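Local coordinates for protein LRIM1 (Anopheles gambiae, PDB 3O53) that forms a heterodimeric complex with the leucine-rich repeat protein APL1C that regulates complement-like immunity in the mosquito, the part here being its leucine-rich repeat domain, at residues N154-V159 with N179-V184; N201-M206 with I219-N224. All blocks are in the same frame, centred on the assembly; numbering follows the deposited sequence.

Contact 1 (N154-V159 with N179-V184)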
ATOM      1  N   ASN A 154       7.686   2.330  -1.709  1.00 27.15           N
ATOM      2  CA  ASN A 154       8.410   2.403  -0.452  1.00 26.02           C
ATOM      3  C   ASN A 154       9.638   1.503  -0.529  1.00 24.70           C
ATOM      4  O   ASN A 154      10.096   1.168  -1.616  1.00 29.81           O
ATOM      5  CB  ASN A 154       7.482   2.087   0.730  1.00 20.97           C
ATOM      6  CG  ASN A 154       6.675   3.304   1.160  1.00 24.29           C
ATOM      7  OD1 ASN A 154       7.183   4.186   1.852  1.00 26.75           O
ATOM      8  ND2 ASN A 154       5.420   3.362   0.744  1.00 19.24           N
ATOM      9  N   GLU A 155      10.204   1.143   0.612  1.00 19.22           N
ATOM     10  CA  GLU A 155      11.438   0.376   0.617  1.00 27.97           C
ATOM     11  C   GLU A 155      11.279  -0.942   1.365  1.00 27.22           C
ATOM     12  O   GLU A 155      12.212  -1.420   2.015  1.00 24.35           O
ATOM     13  CB  GLU A 155      12.546   1.209   1.249  1.00 36.13           C
ATOM     14  CG  GLU A 155      12.914   2.429   0.422  1.00 70.49           C
ATOM     15  CD  GLU A 155      13.790   3.403   1.178  1.00 99.72           C
ATOM     16  OE1 GLU A 155      14.324   3.022   2.241  1.00 98.88           O
ATOM     17  OE2 GLU A 155      13.943   4.550   0.710  1.00116.78           O
ATOM     18  N   ILE A 156      10.097  -1.530   1.274  1.00 20.28           N
ATOM     19  CA  ILE A 156       9.825  -2.766   1.996  1.00 23.04           C
ATOM     20  C   ILE A 156      10.623  -3.961   1.422  1.00 26.82           C
ATOM     21  O   ILE A 156      10.711  -4.150   0.218  1.00 23.24           O
ATOM     22  CB  ILE A 156       8.301  -3.039   2.030  1.00 26.87           C
ATOM     23  CG1 ILE A 156       7.613  -1.896   2.797  1.00 24.13           C
ATOM     24  CG2 ILE A 156       7.995  -4.392   2.693  1.00 20.86           C
ATOM     25  CD1 ILE A 156       6.119  -1.805   2.535  1.00 24.14           C
ATOM     26  N   ASP A 157      11.217  -4.749   2.308  1.00 23.05           N
ATOM     27  CA  ASP A 157      12.122  -5.820   1.906  1.00 23.60           C
ATOM     28  C   ASP A 157      11.445  -7.181   1.975  1.00 23.88           C
ATOM     29  O   ASP A 157      11.785  -8.097   1.226  1.00 24.84           O
ATOM     30  CB  ASP A 157      13.358  -5.814   2.820  1.00 39.13           C
ATOM     31  CG  ASP A 157      14.556  -6.466   2.178  1.00 56.01           C
ATOM     32  OD1 ASP A 157      14.900  -6.087   1.039  1.00 67.04           O
ATOM     33  OD2 ASP A 157      15.155  -7.356   2.808  1.00 69.59           O
ATOM     34  N   THR A 158      10.486  -7.324   2.884  1.00 23.32           N
ATOM     35  CA  THR A 158       9.758  -8.581   2.999  1.00 26.03           C
ATOM     36  C   THR A 158       8.341  -8.333   3.491  1.00 28.90           C
ATOM     37  O   THR A 158       8.037  -7.281   4.059  1.00 28.34           O
ATOM     38  CB  THR A 158      10.461  -9.581   3.967  1.00 34.98           C
ATOM     39  OG1 THR A 158      10.294  -9.148   5.316  1.00 34.09           O
ATOM     40  CG2 THR A 158      11.945  -9.694   3.671  1.00 33.51           C
ATOM     41  N   VAL A 159       7.474  -9.314   3.262  1.00 24.73           N
ATOM     42  CA  VAL A 159       6.082  -9.227   3.667  1.00 25.99           C
ATOM     43  C   VAL A 159       5.668 -10.499   4.398  1.00 35.63           C
ATOM     44  O   VAL A 159       5.913 -11.603   3.926  1.00 36.45           O
ATOM     45  CB  VAL A 159       5.152  -9.046   2.447  1.00 28.95           C
ATOM     46  CG1 VAL A 159       3.680  -9.248   2.854  1.00 25.89           C
ATOM     47  CG2 VAL A 159       5.361  -7.662   1.833  1.00 30.05           C
ATOM     48  N   ASN A 179       8.326  -1.882  -4.416  1.00 23.85           N
ATOM     49  CA  ASN A 179       9.144  -1.964  -3.230  1.00 24.08           C
ATOM     50  C   ASN A 179      10.317  -2.863  -3.596  1.00 25.44           C
ATOM     51  O   ASN A 179      10.681  -2.953  -4.773  1.00 25.99           O
ATOM     52  CB  ASN A 179       8.325  -2.498  -2.057  1.00 20.33           C
ATOM     53  CG  ASN A 179       7.477  -1.419  -1.403  1.00 26.00           C
ATOM     54  OD1 ASN A 179       7.939  -0.702  -0.527  1.00 25.15           O
ATOM     55  ND2 ASN A 179       6.220  -1.314  -1.821  1.00 22.60           N
ATOM     56  N   PHE A 180      10.913  -3.534  -2.621  1.00 20.16           N
ATOM     57  CA  PHE A 180      12.037  -4.412  -2.927  1.00 23.01           C
ATOM     58  C   PHE A 180      11.825  -5.768  -2.285  1.00 31.65           C
ATOM     59  O   PHE A 180      12.770  -6.409  -1.823  1.00 26.63           O
ATOM     60  CB  PHE A 180      13.338  -3.752  -2.464  1.00 22.85           C
ATOM     61  CG  PHE A 180      13.599  -2.456  -3.150  1.00 27.16           C
ATOM     62  CD1 PHE A 180      14.216  -2.431  -4.387  1.00 30.93           C
ATOM     63  CD2 PHE A 180      13.160  -1.261  -2.598  1.00 31.24           C
ATOM     64  CE1 PHE A 180      14.419  -1.229  -5.062  1.00 34.40           C
ATOM     65  CE2 PHE A 180      13.363  -0.055  -3.264  1.00 33.75           C
ATOM     66  CZ  PHE A 180      13.993  -0.044  -4.500  1.00 29.86           C
ATOM     67  N   ILE A 181      10.565  -6.203  -2.278  1.00 22.21           N
ATOM     68  CA  ILE A 181      10.164  -7.413  -1.565  1.00 21.77           C
ATOM     69  C   ILE A 181      10.787  -8.658  -2.196  1.00 22.85           C
ATOM     70  O   ILE A 181      10.528  -8.967  -3.357  1.00 23.17           O
ATOM     71  CB  ILE A 181       8.624  -7.540  -1.540  1.00 22.71           C
ATOM     72  CG1 ILE A 181       8.032  -6.391  -0.714  1.00 20.14           C
ATOM     73  CG2 ILE A 181       8.199  -8.884  -0.966  1.00 24.76           C
ATOM     74  CD1 ILE A 181       6.593  -6.055  -1.084  1.00 20.97           C
ATOM     75  N   TYR A 182      11.617  -9.365  -1.431  1.00 27.25           N
ATOM     76  CA  TYR A 182      12.269 -10.568  -1.946  1.00 25.92           C
ATOM     77  C   TYR A 182      11.663 -11.834  -1.347  1.00 30.63           C
ATOM     78  O   TYR A 182      11.909 -12.941  -1.839  1.00 31.26           O
ATOM     79  CB  TYR A 182      13.785 -10.528  -1.690  1.00 26.73           C
ATOM     80  CG  TYR A 182      14.168 -10.830  -0.266  1.00 32.42           C
ATOM     81  CD1 TYR A 182      14.553 -12.108   0.114  1.00 33.50           C
ATOM     82  CD2 TYR A 182      14.151  -9.836   0.704  1.00 38.19           C
ATOM     83  CE1 TYR A 182      14.914 -12.392   1.420  1.00 37.85           C
ATOM     84  CE2 TYR A 182      14.506 -10.111   2.016  1.00 50.54           C
ATOM     85  CZ  TYR A 182      14.883 -11.390   2.367  1.00 51.49           C
ATOM     86  OH  TYR A 182      15.238 -11.659   3.667  1.00 70.08           O
ATOM     87  N   ASP A 183      10.842 -11.675  -0.315  1.00 23.78           N
ATOM     88  CA  ASP A 183      10.226 -12.832   0.336  1.00 27.23           C
ATOM     89  C   ASP A 183       8.837 -12.501   0.870  1.00 28.20           C
ATOM     90  O   ASP A 183       8.616 -11.437   1.446  1.00 28.07           O
ATOM     91  CB  ASP A 183      11.113 -13.310   1.492  1.00 36.56           C
ATOM     92  CG  ASP A 183      10.637 -14.627   2.090  1.00 49.24           C
ATOM     93  OD1 ASP A 183      10.459 -15.603   1.332  1.00 54.65           O
ATOM     94  OD2 ASP A 183      10.438 -14.684   3.321  1.00 49.11           O
ATOM     95  N   VAL A 184       7.897 -13.414   0.670  1.00 26.73           N
ATOM     96  CA  VAL A 184       6.568 -13.273   1.245  1.00 27.71           C
ATOM     97  C   VAL A 184       6.245 -14.562   1.992  1.00 29.95           C
ATOM     98  O   VAL A 184       6.584 -15.648   1.540  1.00 30.96           O
ATOM     99  CB  VAL A 184       5.492 -13.035   0.152  1.00 31.58           C
ATOM    100  CG1 VAL A 184       4.100 -12.995   0.762  1.00 34.05           C
ATOM    101  CG2 VAL A 184       5.766 -11.741  -0.615  1.00 28.29           C
TER
HETATM  102  O   HOH W   1      15.403  -6.718  -1.361  1.00 31.22           O
HETATM  103  O   HOH W   2       8.576 -12.622   4.589  1.00 47.81           O

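Contact 2 (N201-M206 with I219-N224)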
ATOM      1  N   ASN A 201       8.690  -6.003  -7.780  1.00 21.28           N
ATOM      2  CA  ASN A 201       9.429  -6.322  -6.579  1.00 24.76           C
ATOM      3  C   ASN A 201      10.488  -7.335  -7.002  1.00 24.64           C
ATOM      4  O   ASN A 201      10.794  -7.429  -8.185  1.00 25.91           O
ATOM      5  CB  ASN A 201       8.499  -6.818  -5.478  1.00 18.80           C
ATOM      6  CG  ASN A 201       7.801  -5.673  -4.764  1.00 21.48           C
ATOM      7  OD1 ASN A 201       8.414  -4.956  -3.981  1.00 22.22           O
ATOM      8  ND2 ASN A 201       6.510  -5.506  -5.023  1.00 21.20           N
ATOM      9  N   LYS A 202      11.060  -8.069  -6.056  0.50 22.14           N
ATOM     10  CA  LYS A 202      12.179  -8.950  -6.378  0.50 25.15           C
ATOM     11  C   LYS A 202      11.929 -10.392  -5.936  0.50 26.23           C
ATOM     12  O   LYS A 202      12.862 -11.085  -5.538  0.50 22.33           O
ATOM     13  CB  LYS A 202      13.461  -8.429  -5.712  0.50 26.62           C
ATOM     14  CG  LYS A 202      13.694  -6.923  -5.838  0.50 32.28           C
ATOM     15  CD  LYS A 202      13.955  -6.475  -7.286  0.50 39.51           C
ATOM     16  CE  LYS A 202      14.153  -4.953  -7.361  0.50 42.83           C
ATOM     17  NZ  LYS A 202      13.943  -4.360  -8.721  0.50 23.07           N
ATOM     18  N   LEU A 203      10.676 -10.836  -6.001  1.00 26.99           N
ATOM     19  CA  LEU A 203      10.317 -12.201  -5.597  1.00 25.09           C
ATOM     20  C   LEU A 203      10.806 -13.272  -6.569  1.00 25.43           C
ATOM     21  O   LEU A 203      10.742 -13.093  -7.780  1.00 24.03           O
ATOM     22  CB  LEU A 203       8.803 -12.322  -5.451  1.00 21.01           C
ATOM     23  CG  LEU A 203       8.188 -11.608  -4.242  1.00 27.19           C
ATOM     24  CD1 LEU A 203       6.663 -11.558  -4.376  1.00 24.52           C
ATOM     25  CD2 LEU A 203       8.587 -12.309  -2.954  1.00 27.12           C
ATOM     26  N   ALA A 204      11.273 -14.392  -6.023  1.00 20.03           N
ATOM     27  CA  ALA A 204      11.731 -15.529  -6.820  1.00 27.98           C
ATOM     28  C   ALA A 204      10.769 -16.724  -6.755  1.00 27.79           C
ATOM     29  O   ALA A 204      10.802 -17.584  -7.622  1.00 27.42           O
ATOM     30  CB  ALA A 204      13.126 -15.967  -6.340  1.00 29.06           C
ATOM     31  N   PHE A 205       9.942 -16.795  -5.714  1.00 23.60           N
ATOM     32  CA  PHE A 205       9.055 -17.947  -5.522  1.00 25.94           C
ATOM     33  C   PHE A 205       7.647 -17.477  -5.168  1.00 30.07           C
ATOM     34  O   PHE A 205       7.451 -16.772  -4.184  1.00 28.35           O
ATOM     35  CB  PHE A 205       9.593 -18.851  -4.400  1.00 27.94           C
ATOM     36  CG  PHE A 205       8.774 -20.097  -4.164  1.00 40.96           C
ATOM     37  CD1 PHE A 205       8.249 -20.817  -5.229  1.00 43.23           C
ATOM     38  CD2 PHE A 205       8.559 -20.570  -2.875  1.00 45.32           C
ATOM     39  CE1 PHE A 205       7.507 -21.977  -5.011  1.00 36.74           C
ATOM     40  CE2 PHE A 205       7.822 -21.729  -2.652  1.00 45.26           C
ATOM     41  CZ  PHE A 205       7.293 -22.431  -3.728  1.00 41.78           C
ATOM     42  N   MET A 206       6.670 -17.856  -5.980  1.00 29.57           N
ATOM     43  CA  MET A 206       5.283 -17.552  -5.667  1.00 27.79           C
ATOM     44  C   MET A 206       4.739 -18.720  -4.853  1.00 31.58           C
ATOM     45  O   MET A 206       4.206 -19.681  -5.403  1.00 30.38           O
ATOM     46  CB  MET A 206       4.483 -17.339  -6.960  1.00 27.88           C
ATOM     47  CG  MET A 206       3.031 -16.967  -6.749  1.00 27.85           C
ATOM     48  SD  MET A 206       2.231 -16.591  -8.326  1.00 30.81           S
ATOM     49  CE  MET A 206       0.589 -16.091  -7.784  1.00 31.35           C
ATOM     50  N   ILE A 219      -4.649  -9.548  -9.576  1.00 23.96           N
ATOM     51  CA  ILE A 219      -3.362  -9.764  -8.943  1.00 27.23           C
ATOM     52  C   ILE A 219      -2.243  -9.589  -9.960  1.00 27.69           C
ATOM     53  O   ILE A 219      -2.356 -10.029 -11.103  1.00 25.70           O
ATOM     54  CB  ILE A 219      -3.260 -11.156  -8.290  1.00 24.91           C
ATOM     55  CG1 ILE A 219      -1.885 -11.339  -7.634  1.00 21.55           C
ATOM     56  CG2 ILE A 219      -3.477 -12.257  -9.313  1.00 28.06           C
ATOM     57  CD1 ILE A 219      -1.751 -12.623  -6.854  1.00 23.25           C
ATOM     58  N   SER A 220      -1.161  -8.944  -9.536  1.00 27.47           N
ATOM     59  CA  SER A 220       0.019  -8.808 -10.384  1.00 26.86           C
ATOM     60  C   SER A 220       1.304  -9.104  -9.619  1.00 25.29           C
ATOM     61  O   SER A 220       1.536  -8.576  -8.533  1.00 23.52           O
ATOM     62  CB  SER A 220       0.108  -7.403 -10.968  1.00 28.27           C
ATOM     63  OG  SER A 220       1.246  -7.295 -11.808  1.00 26.82           O
ATOM     64  N   LEU A 221       2.114  -9.983 -10.184  1.00 24.33           N
ATOM     65  CA  LEU A 221       3.486 -10.142  -9.755  1.00 25.29           C
ATOM     66  C   LEU A 221       4.384  -9.841 -10.955  1.00 26.65           C
ATOM     67  O   LEU A 221       5.469 -10.394 -11.092  1.00 23.14           O
ATOM     68  CB  LEU A 221       3.726 -11.559  -9.217  1.00 28.57           C
ATOM     69  CG  LEU A 221       3.310 -11.799  -7.757  1.00 34.60           C
ATOM     70  CD1 LEU A 221       1.794 -11.847  -7.623  1.00 41.07           C
ATOM     71  CD2 LEU A 221       3.927 -13.091  -7.218  1.00 35.87           C
ATOM     72  N   ARG A 222       3.927  -8.941 -11.821  1.00 25.48           N
ATOM     73  CA  ARG A 222       4.701  -8.579 -13.000  1.00 21.96           C
ATOM     74  C   ARG A 222       6.071  -8.041 -12.618  1.00 28.23           C
ATOM     75  O   ARG A 222       6.201  -7.355 -11.610  1.00 26.96           O
ATOM     76  CB  ARG A 222       3.961  -7.519 -13.826  1.00 23.53           C
ATOM     77  CG  ARG A 222       4.766  -7.007 -15.015  1.00 29.52           C
ATOM     78  CD  ARG A 222       4.154  -5.748 -15.591  1.00 33.72           C
ATOM     79  NE  ARG A 222       4.751  -5.363 -16.866  1.00 28.38           N
ATOM     80  CZ  ARG A 222       4.536  -4.191 -17.456  1.00 36.42           C
ATOM     81  NH1 ARG A 222       3.749  -3.293 -16.873  1.00 35.13           N
ATOM     82  NH2 ARG A 222       5.099  -3.913 -18.624  1.00 30.47           N
ATOM     83  N   ASN A 223       7.089  -8.352 -13.424  1.00 21.24           N
ATOM     84  CA  ASN A 223       8.427  -7.784 -13.229  1.00 23.33           C
ATOM     85  C   ASN A 223       8.988  -8.037 -11.838  1.00 24.89           C
ATOM     86  O   ASN A 223       9.585  -7.157 -11.208  1.00 24.50           O
ATOM     87  CB  ASN A 223       8.442  -6.291 -13.568  1.00 23.99           C
ATOM     88  CG  ASN A 223       8.370  -6.049 -15.078  1.00 28.86           C
ATOM     89  OD1 ASN A 223       8.382  -6.994 -15.855  1.00 30.23           O
ATOM     90  ND2 ASN A 223       8.284  -4.797 -15.488  1.00 29.83           N
ATOM     91  N   ASN A 224       8.790  -9.259 -11.368  1.00 24.40           N
ATOM     92  CA  ASN A 224       9.567  -9.759 -10.253  1.00 24.89           C
ATOM     93  C   ASN A 224      10.704 -10.607 -10.828  1.00 29.75           C
ATOM     94  O   ASN A 224      11.216 -10.291 -11.897  1.00 28.60           O
ATOM     95  CB  ASN A 224       8.673 -10.534  -9.296  1.00 21.90           C
ATOM     96  CG  ASN A 224       7.958  -9.612  -8.314  1.00 23.52           C
ATOM     97  OD1 ASN A 224       8.345  -9.511  -7.159  1.00 23.63           O
ATOM     98  ND2 ASN A 224       6.931  -8.911  -8.789  1.00 24.84           N
TER

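Contact 1 (N154-V159 with N179-V184)
Two successive coils of the leucine-rich repeat solenoid meet here, N154-V159 against N179-V184, each running from the asparagine of its repeat into a short strand. The strands, 158-160 and 183-185, pair in parallel. I156 and N179 touch through the amide: the backbone N of I156 donates to OD1 of N179 at 2.9 Å, though the place of that oxygen is less sure because it crowds the backbone of N154. ND2 of N179 is bonded to the carbonyl oxygens of L151 and L176, so this amide spans both coils. CG of N179 is anti to its own carbonyl carbon (chi1 -81°), which places the amide against the N154-I156 backbone.

Backbone bonds continue the seam. F180 N donates to I156 O, Y182 N to D157 O, and V159 N to D183 O at 3.0 Å. V184 CA adds a CH contact to V159 O.

On the buried side of these bonds lies an apolar row. I156 and I181 lie side by side and point the same way, with I156 CG2 4.0 Å from I181 CG1. CG2 of V159 meets CD1 of I181 at 3.6 Å, and CB of V159 is 4.1 Å from CG2 of V184.

The outer side is polar and aromatic. CA of E155 lies at the edge of the F180 ring, 4.0 Å from CD2. OD2 of D157 lies near the plane of the Y182 ring, at its CE2 edge, with the carboxylate and ring planes 51° apart. A histidine of the C-terminal purification tag, H312, also meets this ring. A water donates to D157 OD1 and, at 2.7 Å, to F180 O, bridging the coils.

The buried amide and backbone groups are thus bonded from coil to coil, while the isoleucines and valines supply the apolar packing and the charged carboxylates keep to the outer side.

Contact 2 (N201-M206 with I219-N224)
L203 and N224 lie side by side and point the same way, and a single hydrogen bond ties them. The backbone N of L203 donates to OD1 of N224 at 2.9 Å, with an angle of 163° at the hydrogen. The donor lies in the amide plane and uses a lone pair of the oxygen. CB of L203 and CB of N201 also sit against OD1, at 3.3 Å and 3.2 Å from it. CG of N224 is anti to its own carbonyl carbon (chi1 -84°), which places the amide group beside N201 and L203.

The other end of the amide is held too. ND2 of N224 donates to L198 O in the preceding coil and makes weak bonds to L221 O and R222 O in its own turn. Both ends of the buried amide are therefore engaged, which would limit its rotation. CA of N224 adds a CH contact to N201 O at 3.3 Å.

Deeper in, M206 and L221 cross obliquely. The methionine is extended, and its CG and SD both approach CD2 of L221, each at 4.0 Å. The same methyl faces CD1 of L203 at 4.2 Å. The M206 tip, CE, comes to CD1 of I219.

Within 219-224, S220 OG accepts from R222 N, an ST turn. An asparagine bonded to backbone groups of neighbouring coils, alongside packed aliphatic side chains, is the asparagine ladder of leucine-rich repeats.

Contact 1 closes before contact 2 opens, so the two lie in series along the chain, with centres 10 Å apart. They join consecutive coils of one solenoid. They also touch directly: OD1 of N201 probably accepts from I181 N at 3.0 Å, and K202 N probably donates to I181 O. The asparagines N154, N179, N201 and N224 come one to a coil, in that order. Contact 1 includes the two-stranded pair of 158-160 and 183-185. Contact 2 reaches from strand 205-206 to strand 218-220, one of the long run of mainly parallel strands. Together they tie the coils into a continuous domain.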